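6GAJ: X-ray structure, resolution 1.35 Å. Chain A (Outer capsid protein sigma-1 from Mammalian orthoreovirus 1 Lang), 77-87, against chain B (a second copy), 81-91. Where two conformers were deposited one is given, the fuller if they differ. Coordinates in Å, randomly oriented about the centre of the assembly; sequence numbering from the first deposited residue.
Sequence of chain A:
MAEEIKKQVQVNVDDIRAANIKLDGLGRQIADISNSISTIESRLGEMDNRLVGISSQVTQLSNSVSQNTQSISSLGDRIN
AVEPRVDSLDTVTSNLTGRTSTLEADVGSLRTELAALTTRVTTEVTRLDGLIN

Chain A 77-87: DRINAVEPRVD
Chain B (81-91) AVEPRVDSLDT

Both stretches are helical throughout and belong to longer helices, running in broadly the same direction with an angle of 31° between their N-to-C vectors and 10.6 Å between axes at closest approach. The register is set by two CA pairs, each 7.1 Å apart: Val82(A) CA to Glu83(B) CA and Val86(A) CA to Val86(B) CA. Phi and psi stay helical, from -52 to -80° and from -25 to -52°. The ring nitrogens of Pro84(A) and Pro84(B) have no hydrogen to give to the preceding turn, and each helix kinks there; in chain A the bonds pick up again at Val86(A) N to Val82(A) O, 3.1 Å; in chain B a weak bond from Arg85(B) N to Val82(B) O, 2.9 Å, precedes Val86(B) N to Val82(B) O, 3.0 Å. Both prolines lie off the contact, their rings puckered C-gamma endo in Pro84(A) and exo in Pro84(B).

The apolar seam is made of valines, all with chi1 in the t well: 159° for Val82(A), 158° for Val82(B), 176° for Val86(A) and 177° for Val86(B). Val82(A) CG1 lies 3.9 Å from Val82(B) CG1 and 4.3 Å from Val86(B) CG2, while Val86(A) CG2 meets Val86(B) CG2 at 4.0 Å. The other methyl of Val82(A), CG2, rests 3.9 Å from Glu83(B) CG, so the aliphatic part of the glutamate also packs against the seam.

Polar chains line one side of this seam. Arg78(A) points its CA-to-CB bond toward chain B and adopts m, t, p, with chi4 at -175°. Glu83(B) starts sideways, but chi1 -74° (m), chi2 172° (t) and chi3 -16° bring its carboxylate to the arginine. The result is a two-pronged salt bridge: Arg78(A) NE donates to Glu83(B) OE2 and Arg78(A) NH2 to Glu83(B) OE1, both at 2.9 Å and nearly linear. Two parallel N-H vectors thus match two carboxylate oxygens, the acceptor lying near the guanidinium plane. A water also donates to Arg78(A) O at 2.8 Å and to Glu83(B) OE2 at 2.7 Å.

Arg85(A) repeats the m, t, p pattern (-67°, 175°, 65°, chi4 -156°) and has 104 Å² covered by the chain B stretch. One guanidinium face covers Val86(B), with Arg85(A) CZ 3.5 Å from Val86(B) CG1, leaving the edge free for charge. There NH2 serves two acids one turn apart: Arg85(A) NH2 donates to Asp87(B) OD1 at 2.8 Å and to Asp90(B) OD2 at 2.9 Å. Asp87(B), chi1 -63° and chi2 -17°, starts away but its end comes nearer; Asp90(B), chi1 -79° and chi2 -10°, starts toward. Waters complete the arrangement: one accepts from Arg85(A) NH1 and donates to Asp87(B) OD1, another accepts from Arg85(A) NE and donates to Asp90(B) OD2, and a third donates to Arg85(A) O and Asp90(B) OD1.

The rule is compact: t valines inside, m, t, p arginines reaching across to acids, 425 Å² buried in total.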

ATOM      1  N   ASP A  77      10.703 -10.256   2.574  1.00 10.42           N
ATOM      2  CA  ASP A  77      12.009 -10.862   2.864  1.00  9.92           C
ATOM      3  C   ASP A  77      11.818 -11.925   3.946  1.00 10.51           C
ATOM      4  O   ASP A  77      12.402 -13.006   3.908  1.00 10.85           O
ATOM      5  CB  ASP A  77      12.979  -9.774   3.328  1.00 11.70           C
ATOM      6  CG  ASP A  77      13.529  -8.912   2.162  1.00 16.85           C
ATOM      7  OD1 ASP A  77      13.407  -9.336   0.992  1.00 20.76           O
ATOM      8  OD2 ASP A  77      14.019  -7.789   2.439  1.00 25.95           O
ATOM      9  N   ARG A  78      10.967 -11.618   4.940  1.00  9.09           N
ATOM     10  CA  ARG A  78      10.747 -12.570   6.046  1.00  8.08           C
ATOM     11  C   ARG A  78      10.018 -13.830   5.563  1.00  9.80           C
ATOM     12  O   ARG A  78      10.420 -14.926   5.964  1.00  8.22           O
ATOM     13  CB  ARG A  78      10.016 -11.902   7.192  1.00  9.58           C
ATOM     14  CG  ARG A  78      10.922 -10.860   7.876  1.00  8.47           C
ATOM     15  CD  ARG A  78      10.140  -9.955   8.802  1.00  8.58           C
ATOM     16  NE  ARG A  78       9.775 -10.656  10.027  1.00 11.13           N
ATOM     17  CZ  ARG A  78       9.007 -10.109  10.951  1.00 16.47           C
ATOM     18  NH1 ARG A  78       8.471  -8.900  10.750  1.00 15.23           N
ATOM     19  NH2 ARG A  78       8.755 -10.760  12.077  1.00 14.14           N
ATOM     20  N   ILE A  79       8.987 -13.706   4.724  0.60  9.85           N
ATOM     21  CA  ILE A  79       8.321 -14.922   4.243  0.60 10.89           C
ATOM     22  C   ILE A  79       9.212 -15.701   3.265  0.60 11.53           C
ATOM     23  O   ILE A  79       9.255 -16.942   3.316  0.60 10.64           O
ATOM     24  CB  ILE A  79       6.884 -14.635   3.746  0.60 13.99           C
ATOM     25  CG1 ILE A  79       6.076 -15.933   3.592  0.60 14.35           C
ATOM     26  CG2 ILE A  79       6.839 -13.733   2.507  0.60 14.46           C
ATOM     27  CD1 ILE A  79       5.602 -16.533   4.869  0.60 21.81           C
ATOM     28  N   ASN A  80      10.045 -14.983   2.470  1.00 10.55           N
ATOM     29  CA  ASN A  80      10.992 -15.682   1.559  1.00 10.85           C
ATOM     30  C   ASN A  80      11.984 -16.514   2.385  1.00 11.10           C
ATOM     31  O   ASN A  80      12.405 -17.580   1.940  1.00 12.04           O
ATOM     32  CB  ASN A  80      11.871 -14.704   0.763  1.00 12.17           C
ATOM     33  CG  ASN A  80      11.202 -13.983  -0.371  1.00 29.90           C
ATOM     34  OD1 ASN A  80      10.100 -14.336  -0.809  1.00 21.56           O
ATOM     35  ND2 ASN A  80      11.862 -12.922  -0.857  1.00 22.56           N
ATOM     36  N   ALA A  81      12.335 -16.044   3.585  1.00  7.62           N
ATOM     37  CA  ALA A  81      13.270 -16.777   4.421  1.00  8.82           C
ATOM     38  C   ALA A  81      12.607 -17.933   5.169  1.00 10.29           C
ATOM     39  O   ALA A  81      13.237 -18.988   5.332  1.00 11.31           O
ATOM     40  CB  ALA A  81      13.960 -15.829   5.411  1.00 11.08           C
ATOM     41  N   VAL A  82      11.345 -17.784   5.583  1.00  8.48           N
ATOM     42  CA  VAL A  82      10.630 -18.792   6.383  0.58  8.04           C
ATOM     43  C   VAL A  82      10.321 -20.012   5.504  1.00  7.19           C
ATOM     44  O   VAL A  82      10.416 -21.139   5.974  1.00  7.51           O
ATOM     45  CB  VAL A  82       9.312 -18.194   6.991  0.58 10.62           C
ATOM     46  CG1 VAL A  82       8.284 -19.291   7.385  0.58 10.41           C
ATOM     47  CG2 VAL A  82       9.587 -17.311   8.184  0.58 12.87           C
ATOM     48  N   GLU A  83       9.845 -19.771   4.273  1.00  8.14           N
ATOM     49  CA  GLU A  83       9.348 -20.872   3.452  1.00  7.35           C
ATOM     50  C   GLU A  83      10.357 -22.004   3.264  1.00  8.29           C
ATOM     51  O   GLU A  83      10.008 -23.180   3.547  1.00  8.05           O
ATOM     52  CB  GLU A  83       8.845 -20.342   2.110  1.00  8.95           C
ATOM     53  CG  GLU A  83       7.497 -19.654   2.207  1.00  9.56           C
ATOM     54  CD  GLU A  83       7.038 -19.001   0.914  1.00 11.35           C
ATOM     55  OE1 GLU A  83       7.904 -18.789   0.026  1.00 16.31           O
ATOM     56  OE2 GLU A  83       5.860 -18.563   0.856  1.00 13.42           O
ATOM     57  N   PRO A  84      11.633 -21.738   2.905  1.00  7.25           N
ATOM     58  CA  PRO A  84      12.578 -22.859   2.716  1.00  7.09           C
ATOM     59  C   PRO A  84      12.905 -23.544   4.033  1.00  7.23           C
ATOM     60  O   PRO A  84      13.267 -24.727   4.047  1.00  7.92           O
ATOM     61  CB  PRO A  84      13.839 -22.204   2.129  1.00 10.49           C
ATOM     62  CG  PRO A  84      13.561 -20.804   2.040  1.00 13.32           C
ATOM     63  CD  PRO A  84      12.160 -20.490   2.332  1.00  8.75           C
ATOM     64  N   ARG A  85      12.796 -22.817   5.182  1.00  7.55           N
ATOM     65  CA  ARG A  85      13.028 -23.449   6.475  1.00  7.88           C
ATOM     66  C   ARG A  85      11.929 -24.481   6.760  1.00  6.31           C
ATOM     67  O   ARG A  85      12.195 -25.555   7.320  1.00  6.43           O
ATOM     68  CB  ARG A  85      13.074 -22.392   7.590  1.00  8.86           C
ATOM     69  CG  ARG A  85      14.313 -21.478   7.435  1.00  8.10           C
ATOM     70  CD  ARG A  85      14.245 -20.366   8.497  1.00  9.79           C
ATOM     71  NE  ARG A  85      14.349 -20.904   9.850  1.00  8.80           N
ATOM     72  CZ  ARG A  85      13.878 -20.298  10.940  1.00  8.86           C
ATOM     73  NH1 ARG A  85      13.241 -19.121  10.845  1.00  9.56           N
ATOM     74  NH2 ARG A  85      14.014 -20.865  12.132  1.00  8.85           N
ATOM     75  N   VAL A  86      10.694 -24.176   6.367  1.00  6.23           N
ATOM     76  CA  VAL A  86       9.583 -25.109   6.569  1.00  6.01           C
ATOM     77  C   VAL A  86       9.736 -26.293   5.588  1.00  7.02           C
ATOM     78  O   VAL A  86       9.541 -27.452   5.979  1.00  6.59           O
ATOM     79  CB  VAL A  86       8.238 -24.385   6.426  1.00  7.81           C
ATOM     80  CG1 VAL A  86       7.056 -25.358   6.546  1.00  8.12           C
ATOM     81  CG2 VAL A  86       8.089 -23.247   7.452  1.00  9.04           C
ATOM     82  N   ASP A  87      10.138 -25.984   4.342  1.00  8.04           N
ATOM     83  CA  ASP A  87      10.365 -27.076   3.374  1.00  7.27           C
ATOM     84  C   ASP A  87      11.432 -28.054   3.920  1.00  8.67           C
ATOM     85  O   ASP A  87      11.288 -29.288   3.872  1.00  8.67           O
ATOM     86  CB  ASP A  87      10.925 -26.494   2.065  1.00  7.97           C
ATOM     87  CG  ASP A  87      10.027 -25.546   1.331  1.00  8.84           C
ATOM     88  OD1 ASP A  87       8.806 -25.486   1.617  1.00  7.39           O
ATOM     89  OD2 ASP A  87      10.536 -24.886   0.392  1.00 10.58           O
TER
ATOM     90  N   ALA B  81       4.570 -14.114  14.715  1.00 10.48           N
ATOM     91  CA  ALA B  81       4.155 -15.293  15.477  1.00 10.81           C
ATOM     92  C   ALA B  81       4.717 -16.595  14.892  1.00 11.54           C
ATOM     93  O   ALA B  81       5.078 -17.539  15.645  1.00 11.73           O
ATOM     94  CB  ALA B  81       2.643 -15.359  15.556  1.00 12.18           C
ATOM     95  N   VAL B  82       4.787 -16.691  13.556  1.00  8.31           N
ATOM     96  CA  VAL B  82       5.269 -17.909  12.878  0.58  7.96           C
ATOM     97  C   VAL B  82       6.765 -18.137  13.154  1.00  8.10           C
ATOM     98  O   VAL B  82       7.199 -19.284  13.325  1.00  7.09           O
ATOM     99  CB  VAL B  82       5.008 -17.829  11.331  0.58 10.57           C
ATOM    100  CG1 VAL B  82       5.920 -18.771  10.502  0.58 10.71           C
ATOM    101  CG2 VAL B  82       3.535 -18.061  10.985  0.58 12.04           C
ATOM    102  N   GLU B  83       7.564 -17.055  13.063  1.00  7.47           N
ATOM    103  CA  GLU B  83       9.016 -17.210  13.133  1.00  6.90           C
ATOM    104  C   GLU B  83       9.496 -18.005  14.352  1.00  7.43           C
ATOM    105  O   GLU B  83      10.230 -18.974  14.191  1.00  7.01           O
ATOM    106  CB  GLU B  83       9.695 -15.862  12.984  1.00  8.49           C
ATOM    107  CG  GLU B  83       9.673 -15.317  11.551  1.00  8.31           C
ATOM    108  CD  GLU B  83      10.171 -13.885  11.461  1.00 11.39           C
ATOM    109  OE1 GLU B  83      10.252 -13.182  12.507  1.00 11.21           O
ATOM    110  OE2 GLU B  83      10.443 -13.460  10.324  1.00  9.97           O
ATOM    111  N   PRO B  84       9.095 -17.676  15.585  1.00  8.08           N
ATOM    112  CA  PRO B  84       9.562 -18.459  16.764  1.00  8.41           C
ATOM    113  C   PRO B  84       9.066 -19.893  16.729  1.00  8.01           C
ATOM    114  O   PRO B  84       9.721 -20.801  17.284  1.00  8.25           O
ATOM    115  CB  PRO B  84       8.990 -17.701  17.976  1.00 10.58           C
ATOM    116  CG  PRO B  84       8.314 -16.495  17.443  1.00 16.88           C
ATOM    117  CD  PRO B  84       8.325 -16.489  15.958  1.00  9.29           C
ATOM    118  N   ARG B  85       7.921 -20.135  16.033  1.00  6.41           N
ATOM    119  CA  ARG B  85       7.447 -21.516  15.953  1.00  7.17           C
ATOM    120  C   ARG B  85       8.373 -22.341  15.055  1.00  7.29           C
ATOM    121  O   ARG B  85       8.596 -23.535  15.315  1.00  6.34           O
ATOM    122  CB  ARG B  85       6.000 -21.588  15.432  1.00  8.71           C
ATOM    123  CG  ARG B  85       5.026 -20.859  16.412  1.00  9.66           C
ATOM    124  CD  ARG B  85       3.616 -20.869  15.873  1.00 11.07           C
ATOM    125  NE  ARG B  85       3.111 -22.242  15.740  1.00 11.25           N
ATOM    126  CZ  ARG B  85       2.145 -22.592  14.896  1.00 10.96           C
ATOM    127  NH1 ARG B  85       1.645 -21.690  14.039  1.00 12.25           N
ATOM    128  NH2 ARG B  85       1.772 -23.861  14.805  1.00 10.28           N
ATOM    129  N   VAL B  86       8.894 -21.717  14.000  1.00  7.58           N
ATOM    130  CA  VAL B  86       9.838 -22.417  13.107  1.00  6.56           C
ATOM    131  C   VAL B  86      11.180 -22.586  13.843  1.00  7.20           C
ATOM    132  O   VAL B  86      11.790 -23.654  13.804  1.00  6.09           O
ATOM    133  CB  VAL B  86       9.988 -21.652  11.796  1.00  7.48           C
ATOM    134  CG1 VAL B  86      11.026 -22.334  10.885  1.00  8.70           C
ATOM    135  CG2 VAL B  86       8.639 -21.552  11.056  1.00  8.77           C
ATOM    136  N   ASP B  87      11.605 -21.544  14.617  1.00  6.72           N
ATOM    137  CA  ASP B  87      12.837 -21.683  15.416  1.00  6.05           C
ATOM    138  C   ASP B  87      12.671 -22.872  16.370  1.00  6.82           C
ATOM    139  O   ASP B  87      13.602 -23.694  16.528  1.00  7.64           O
ATOM    140  CB  ASP B  87      13.024 -20.440  16.278  1.00  8.11           C
ATOM    141  CG  ASP B  87      13.218 -19.127  15.529  1.00  8.56           C
ATOM    142  OD1 ASP B  87      13.537 -19.169  14.315  1.00  9.36           O
ATOM    143  OD2 ASP B  87      13.126 -18.074  16.185  1.00  8.92           O
ATOM    144  N   SER B  88      11.504 -23.009  17.017  1.00  6.84           N
ATOM    145  CA  SER B  88      11.287 -24.122  17.968  0.62  7.37           C
ATOM    146  C   SER B  88      11.313 -25.473  17.250  1.00  8.83           C
ATOM    147  O   SER B  88      11.881 -26.427  17.770  1.00  8.46           O
ATOM    148  CB  SER B  88       9.972 -23.936  18.704  0.62  8.40           C
ATOM    149  OG  SER B  88       9.683 -25.053  19.539  0.62  9.17           O
ATOM    150  N   LEU B  89      10.724 -25.541  16.057  1.00  7.62           N
ATOM    151  CA  LEU B  89      10.786 -26.817  15.308  1.00  6.85           C
ATOM    152  C   LEU B  89      12.236 -27.132  14.936  1.00  6.76           C
ATOM    153  O   LEU B  89      12.615 -28.322  14.973  1.00  7.52           O
ATOM    154  CB  LEU B  89       9.915 -26.694  14.051  1.00  7.02           C
ATOM    155  CG  LEU B  89       8.409 -26.795  14.362  1.00  8.08           C
ATOM    156  CD1 LEU B  89       7.615 -26.250  13.182  1.00  7.35           C
ATOM    157  CD2 LEU B  89       7.992 -28.271  14.700  1.00  9.19           C
ATOM    158  N   ASP B  90      13.039 -26.145  14.549  1.00  6.12           N
ATOM    159  CA  ASP B  90      14.453 -26.420  14.302  1.00  6.60           C
ATOM    160  C   ASP B  90      15.142 -26.979  15.560  1.00  7.59           C
ATOM    161  O   ASP B  90      15.960 -27.913  15.449  1.00  7.80           O
ATOM    162  CB  ASP B  90      15.149 -25.115  13.896  1.00  7.71           C
ATOM    163  CG  ASP B  90      14.945 -24.678  12.465  1.00 11.68           C
ATOM    164  OD1 ASP B  90      14.394 -25.485  11.656  1.00 10.72           O
ATOM    165  OD2 ASP B  90      15.280 -23.501  12.148  1.00 10.79           O
ATOM    166  N   THR B  91      14.809 -26.470  16.734  1.00  7.57           N
ATOM    167  CA  THR B  91      15.396 -26.996  17.972  1.00  7.77           C
ATOM    168  C   THR B  91      14.908 -28.412  18.260  1.00  8.08           C
ATOM    169  O   THR B  91      15.735 -29.277  18.623  1.00  7.70           O
ATOM    170  CB  THR B  91      15.023 -26.042  19.131  1.00  8.05           C
ATOM    171  OG1 THR B  91      15.697 -24.822  18.836  1.00  8.96           O
ATOM    172  CG2 THR B  91      15.521 -26.542  20.506  1.00 11.78           C
TER
HETATM  173  O   HOH W   1      11.823 -14.846   8.404  1.00 11.45           O
HETATM  174  O   HOH W   2      13.301 -16.884  12.917  1.00 12.82           O
HETATM  175  O   HOH W   3      14.601 -25.508   8.942  1.00 13.40           O
HETATM  176  O   HOH W   4      16.556 -22.844   9.967  1.00 20.51           O